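Local coordinates for ABC transporter periplasmic-binding protein YtfQ (Mycobacterium smegmatis, PDB 6HB0) that probably binds a carbohydrate outside the membrane, with L-arabinofuranose the likely sugar, and delivers it to an ABC transporter for uptake, at residues A[151-156]-A[211-216]; A[231-236]-A[254-259]. All coordinates share one frame; numbering follows the deposited sequence.

Contact 1: residues A[151-156]-A[211-216]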
loop_
_atom_site.group_PDB
_atom_site.type_symbol
_atom_site.label_atom_id
_atom_site.label_comp_id
_atom_site.label_asym_id
_atom_site.label_seq_id
_atom_site.Cartn_x
_atom_site.Cartn_y
_atom_site.Cartn_z
ATOM N N VAL A 151 -10.687 -19.202 3.579
ATOM C CA VAL A 151 -10.471 -19.152 2.148
ATOM C C VAL A 151 -9.832 -17.822 1.787
ATOM O O VAL A 151 -10.092 -16.819 2.426
ATOM C CB VAL A 151 -11.734 -19.422 1.360
ATOM C CG1 VAL A 151 -12.290 -20.806 1.745
ATOM C CG2 VAL A 151 -12.762 -18.300 1.468
ATOM N N GLN A 152 -8.972 -17.836 0.776
ATOM C CA GLN A 152 -8.218 -16.670 0.400
ATOM C C GLN A 152 -8.464 -16.262 -1.030
ATOM O O GLN A 152 -8.305 -17.052 -1.973
ATOM C CB GLN A 152 -6.733 -16.928 0.640
ATOM C CG GLN A 152 -5.827 -15.759 0.250
ATOM C CD GLN A 152 -4.396 -15.829 0.802
ATOM O OE1 GLN A 152 -3.643 -14.853 0.699
ATOM N NE2 GLN A 152 -4.005 -16.980 1.322
ATOM N N LEU A 153 -8.849 -15.018 -1.204
ATOM C CA LEU A 153 -9.017 -14.431 -2.546
ATOM C C LEU A 153 -7.723 -13.692 -2.823
ATOM O O LEU A 153 -7.421 -12.666 -2.189
ATOM C CB LEU A 153 -10.220 -13.505 -2.559
ATOM C CG LEU A 153 -11.565 -14.151 -2.226
ATOM C CD1 LEU A 153 -12.648 -13.086 -2.054
ATOM C CD2 LEU A 153 -11.969 -15.093 -3.342
ATOM N N GLU A 154 -6.904 -14.246 -3.729
ATOM C CA GLU A 154 -5.638 -13.668 -4.032
ATOM C C GLU A 154 -5.747 -12.642 -5.138
ATOM O O GLU A 154 -6.639 -12.722 -5.992
ATOM C CB GLU A 154 -4.663 -14.727 -4.526
ATOM C CG GLU A 154 -4.510 -15.906 -3.628
ATOM C CD GLU A 154 -3.704 -17.025 -4.312
ATOM O OE1 GLU A 154 -2.978 -16.758 -5.300
ATOM O OE2 GLU A 154 -3.766 -18.162 -3.816
ATOM N N GLY A 155 -4.812 -11.704 -5.122
ATOM C CA GLY A 155 -4.642 -10.762 -6.192
ATOM C C GLY A 155 -4.111 -11.445 -7.471
ATOM O O GLY A 155 -3.884 -12.648 -7.534
ATOM N N THR A 156 -3.959 -10.653 -8.510
ATOM C CA THR A 156 -3.431 -11.151 -9.774
ATOM C C THR A 156 -2.207 -11.983 -9.631
ATOM O O THR A 156 -1.278 -11.566 -8.948
ATOM C CB THR A 156 -3.178 -9.960 -10.696
ATOM O OG1 THR A 156 -4.429 -9.336 -10.879
ATOM C CG2 THR A 156 -2.622 -10.392 -12.058
ATOM N N VAL A 211 -13.085 -15.371 5.161
ATOM C CA VAL A 211 -12.403 -15.024 3.919
ATOM C C VAL A 211 -11.357 -13.941 4.131
ATOM O O VAL A 211 -11.593 -12.953 4.803
ATOM C CB VAL A 211 -13.320 -14.839 2.674
ATOM C CG1 VAL A 211 -14.782 -14.970 2.974
ATOM C CG2 VAL A 211 -12.860 -13.741 1.694
ATOM N N PHE A 212 -10.157 -14.188 3.637
ATOM C CA PHE A 212 -9.144 -13.187 3.563
ATOM C C PHE A 212 -9.097 -12.705 2.111
ATOM O O PHE A 212 -8.796 -13.458 1.192
ATOM C CB PHE A 212 -7.800 -13.722 3.981
ATOM C CG PHE A 212 -6.663 -12.788 3.669
ATOM C CD1 PHE A 212 -6.743 -11.454 4.015
ATOM C CD2 PHE A 212 -5.532 -13.228 3.015
ATOM C CE1 PHE A 212 -5.701 -10.574 3.742
ATOM C CE2 PHE A 212 -4.499 -12.361 2.747
ATOM C CZ PHE A 212 -4.588 -11.026 3.104
ATOM N N ALA A 213 -9.468 -11.458 1.929
ATOM C CA ALA A 213 -9.505 -10.811 0.604
ATOM C C ALA A 213 -8.307 -9.886 0.512
ATOM O O ALA A 213 -8.163 -8.970 1.313
ATOM C CB ALA A 213 -10.762 -10.018 0.470
ATOM N N GLN A 214 -7.439 -10.135 -0.446
ATOM C CA GLN A 214 -6.225 -9.358 -0.569
ATOM C C GLN A 214 -6.456 -7.937 -1.089
ATOM O O GLN A 214 -5.499 -7.188 -1.143
ATOM C CB GLN A 214 -5.222 -10.054 -1.485
ATOM C CG GLN A 214 -4.612 -11.255 -0.887
ATOM C CD GLN A 214 -3.580 -11.861 -1.797
ATOM O OE1 GLN A 214 -3.297 -11.321 -2.870
ATOM N NE2 GLN A 214 -3.016 -13.012 -1.385
ATOM N N ASN A 215 -7.675 -7.572 -1.470
ATOM C CA ASN A 215 -8.048 -6.165 -1.605
ATOM C C ASN A 215 -9.530 -5.968 -1.334
ATOM O O ASN A 215 -10.286 -6.938 -1.186
ATOM C CB ASN A 215 -7.597 -5.526 -2.951
ATOM C CG ASN A 215 -8.533 -5.801 -4.093
ATOM O OD1 ASN A 215 -9.291 -6.787 -4.082
ATOM N ND2 ASN A 215 -8.479 -4.934 -5.114
ATOM N N ASP A 216 -9.949 -4.699 -1.272
ATOM C CA ASP A 216 -11.316 -4.354 -0.940
ATOM C C ASP A 216 -12.288 -4.852 -2.002
ATOM O O ASP A 216 -13.320 -5.380 -1.664
ATOM C CB ASP A 216 -11.507 -2.828 -0.694
ATOM C CG ASP A 216 -11.302 -1.957 -1.959
ATOM O OD1 ASP A 216 -10.469 -2.325 -2.829
ATOM O OD2 ASP A 216 -11.948 -0.882 -2.066
#
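Gln214 reaches across from just past the end of strand 210-213 and uses both ends of its amide on 151-156. Its OE1 takes the backbone N-H of Gly155 at 2.7 Å, nearly straight at 170°, with the donor standing above the carbonyl plane. Its NE2 donates to Gln152 OE1 at 2.9 Å, a bond that lies close to the Gln214 amide plane while the two amides are turned 70° against each other. Two bonds at opposite ends of one amide fix its rotation. Gln152 stretches out with CG anti to the backbone N (chi1 179°) and runs beside Phe212, pointing the same way, so that its OE1 sits 3.3 Å from Phe212 CE2 at the ring edge. The Phe212 ring is stacked with Phe169 of helix 160-173.

On the face carrying Val151, Leu153, Val211 and Ala213 the contact is apolar: Val151 CG2 packs on Val211 CB at 3.7 Å, and Leu153 CD1 on Val211 CG2 at 3.8 Å. Helix 191-204 covers this side through Val197, Met198 and Phe201.

The backbones between the two faces form a parallel ladder. Phe212 N bonds Val151 O, Leu153 N bonds Phe212 O, and Gln214 N bonds Leu153 O at 3.1 Å. Past the ladder, Asn215 N-caps helix 216-228, and Asp216 at its start binds zinc together with Asp217. Neighbouring parallel strands with helices on both faces, their C-terminal ends leading into loops and a helix start, are the alpha/beta core of a lobe in periplasmic binding proteins.

Contact 2: residues A[231-236]-A[254-259]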
loop_
_atom_site.group_PDB
_atom_site.type_symbol
_atom_site.label_atom_id
_atom_site.label_comp_id
_atom_site.label_asym_id
_atom_site.label_seq_id
_atom_site.Cartn_x
_atom_site.Cartn_y
_atom_site.Cartn_z
ATOM N N LYS A 231 -26.348 -16.475 2.967
ATOM C CA LYS A 231 -25.573 -16.365 4.198
ATOM C C LYS A 231 -25.310 -14.904 4.531
ATOM O O LYS A 231 -25.508 -14.024 3.704
ATOM C CB LYS A 231 -24.261 -17.154 4.076
ATOM C CG LYS A 231 -24.440 -18.671 4.144
ATOM C CD LYS A 231 -23.399 -19.433 3.341
ATOM C CE LYS A 231 -23.611 -20.953 3.370
ATOM N NZ LYS A 231 -23.378 -21.536 4.719
ATOM N N LYS A 232 -24.837 -14.657 5.745
ATOM C CA LYS A 232 -24.718 -13.313 6.267
ATOM C C LYS A 232 -23.242 -12.943 6.396
ATOM O O LYS A 232 -22.565 -13.412 7.310
ATOM C CB LYS A 232 -25.414 -13.259 7.622
ATOM C CG LYS A 232 -26.303 -12.048 7.811
ATOM C CD LYS A 232 -26.519 -11.752 9.297
ATOM C CE LYS A 232 -26.423 -10.249 9.555
ATOM N NZ LYS A 232 -26.559 -9.958 11.008
ATOM N N PRO A 233 -22.727 -12.116 5.464
ATOM C CA PRO A 233 -21.293 -11.809 5.522
ATOM C C PRO A 233 -21.030 -11.003 6.738
ATOM O O PRO A 233 -21.787 -10.149 7.049
ATOM C CB PRO A 233 -21.047 -10.980 4.256
ATOM C CG PRO A 233 -22.351 -10.361 3.979
ATOM C CD PRO A 233 -23.371 -11.418 4.345
ATOM N N GLY A 234 -19.960 -11.272 7.426
ATOM C CA GLY A 234 -19.677 -10.573 8.666
ATOM C C GLY A 234 -20.123 -11.313 9.906
ATOM O O GLY A 234 -19.609 -11.041 10.969
ATOM N N THR A 235 -21.078 -12.230 9.772
ATOM C CA THR A 235 -21.502 -13.059 10.919
ATOM C C THR A 235 -21.311 -14.547 10.675
ATOM O O THR A 235 -20.618 -15.196 11.429
ATOM C CB THR A 235 -22.974 -12.809 11.278
ATOM O OG1 THR A 235 -23.211 -11.405 11.255
ATOM C CG2 THR A 235 -23.263 -13.346 12.675
ATOM N N ASP A 236 -21.916 -15.074 9.623
ATOM C CA ASP A 236 -21.750 -16.494 9.271
ATOM C C ASP A 236 -20.368 -16.774 8.722
ATOM O O ASP A 236 -19.750 -17.801 9.038
ATOM C CB ASP A 236 -22.756 -16.875 8.199
ATOM C CG ASP A 236 -24.205 -16.797 8.691
ATOM O OD1 ASP A 236 -24.389 -17.016 9.922
ATOM O OD2 ASP A 236 -25.130 -16.569 7.860
ATOM N N ASP A 254 -21.066 -1.250 8.135
ATOM C CA ASP A 254 -22.305 -2.022 8.051
ATOM C C ASP A 254 -22.228 -3.436 8.687
ATOM O O ASP A 254 -23.220 -4.151 8.642
ATOM C CB ASP A 254 -22.769 -2.170 6.598
ATOM C CG ASP A 254 -23.116 -0.833 5.931
ATOM O OD1 ASP A 254 -23.243 0.198 6.633
ATOM O OD2 ASP A 254 -23.244 -0.818 4.691
ATOM N N GLY A 255 -21.079 -3.843 9.219
ATOM C CA GLY A 255 -20.905 -5.191 9.789
ATOM C C GLY A 255 -20.773 -6.326 8.766
ATOM O O GLY A 255 -20.805 -7.455 9.127
ATOM N N LYS A 256 -20.545 -6.023 7.512
ATOM C CA LYS A 256 -20.414 -7.055 6.462
ATOM C C LYS A 256 -18.967 -7.492 6.250
ATOM O O LYS A 256 -18.744 -8.561 5.730
ATOM C CB LYS A 256 -21.004 -6.521 5.181
ATOM C CG LYS A 256 -22.469 -6.199 5.405
ATOM C CD LYS A 256 -23.162 -5.991 4.083
ATOM C CE LYS A 256 -24.649 -5.816 4.273
ATOM N NZ LYS A 256 -25.220 -5.710 2.912
ATOM N N PHE A 257 -18.009 -6.630 6.581
ATOM C CA PHE A 257 -16.612 -7.010 6.767
ATOM C C PHE A 257 -16.390 -6.980 8.285
ATOM O O PHE A 257 -17.170 -6.394 9.027
ATOM C CB PHE A 257 -15.640 -5.986 6.167
ATOM C CG PHE A 257 -15.438 -6.043 4.685
ATOM C CD1 PHE A 257 -16.301 -6.696 3.836
ATOM C CD2 PHE A 257 -14.371 -5.332 4.134
ATOM C CE1 PHE A 257 -16.078 -6.677 2.465
ATOM C CE2 PHE A 257 -14.131 -5.326 2.781
ATOM C CZ PHE A 257 -14.984 -5.993 1.946
ATOM N N ASN A 258 -15.323 -7.620 8.750
ATOM C CA ASN A 258 -14.963 -7.614 10.157
ATOM C C ASN A 258 -13.696 -6.874 10.458
ATOM O O ASN A 258 -13.513 -6.375 11.575
ATOM C CB ASN A 258 -14.863 -9.064 10.628
ATOM C CG ASN A 258 -16.167 -9.820 10.366
ATOM O OD1 ASN A 258 -16.393 -10.310 9.270
ATOM N ND2 ASN A 258 -17.062 -9.818 11.340
ATOM N N TYR A 259 -12.767 -6.803 9.490
ATOM C CA TYR A 259 -11.509 -6.146 9.755
ATOM C C TYR A 259 -10.851 -5.726 8.438
ATOM O O TYR A 259 -10.878 -6.480 7.430
ATOM C CB TYR A 259 -10.598 -7.069 10.531
ATOM C CG TYR A 259 -9.441 -6.402 11.244
ATOM C CD1 TYR A 259 -9.666 -5.516 12.301
ATOM C CD2 TYR A 259 -8.136 -6.665 10.886
ATOM C CE1 TYR A 259 -8.605 -4.894 12.955
ATOM C CE2 TYR A 259 -7.077 -6.063 11.547
ATOM C CZ TYR A 259 -7.345 -5.196 12.592
ATOM O OH TYR A 259 -6.288 -4.631 13.197
HETATM O O HOH W 1 -20.474 -8.295 11.827
#
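Asn258 donates through ND2 to Gly234 O at 2.8 Å, the one direct hydrogen bond between 231-236 and 254-259. It is almost straight at 178°, and the acceptor lies in the plane of the Asn258 amide. With CG anti to its own carbonyl carbon (chi1 -56°), the side chain comes up against Gly234, and its OD1 accepts from the backbone N of Ile239.

A water adds a second bridge, donating to Gly234 O and, at 2.8 Å, to Gly255 O. Gly234 O is gripped by both the amide and the water.

Where the backbones come close, two CA-H...O contacts form. Gly234 CA approaches Gly255 O at 3.3 Å, and Lys256 CA approaches Pro233 O at 3.4 Å. The former is made by a residue without a side chain, and phi is positive at both glycines; Gly255 ends helix 246-253 in a Schellman motif.

Apolar contact is slight, Pro233 CG lying 4.2 Å from Lys256 CB, and Met223 of helix 216-228 touches both residues. Pro233 CB rests on Lys256 O at 3.7 Å. The Lys256 chain extends away to a salt bridge with Glu227.

Within 231-236, Lys232 O accepts from Thr235 N and Asp236 N, and Asp236 OD2 from Lys232 N. The acceptors between the loops are thus backbone carbonyls of Pro233, Gly234 and Gly255, and the join rests on a single direct hydrogen bond backed by water and weak contacts.

Both contacts belong to the lobe built on the mixed sheet, their centres about 15 Å apart. Contact 1 is buried among its strands, whereas contact 2 lies about 24 Å from the chain centre and is only partly buried, between loops that lead into strands 238-242 and 259-263. Helix 216-228 joins them: it begins in contact 1 and ends shortly before 231-236, and Asp216 O meets Phe257 CZ in plain packing. Contact 1 combines regular strand bonding with apolar packing and a buried amide pair; contact 2 has no strand pairing and relies on one amide, a water and close glycines.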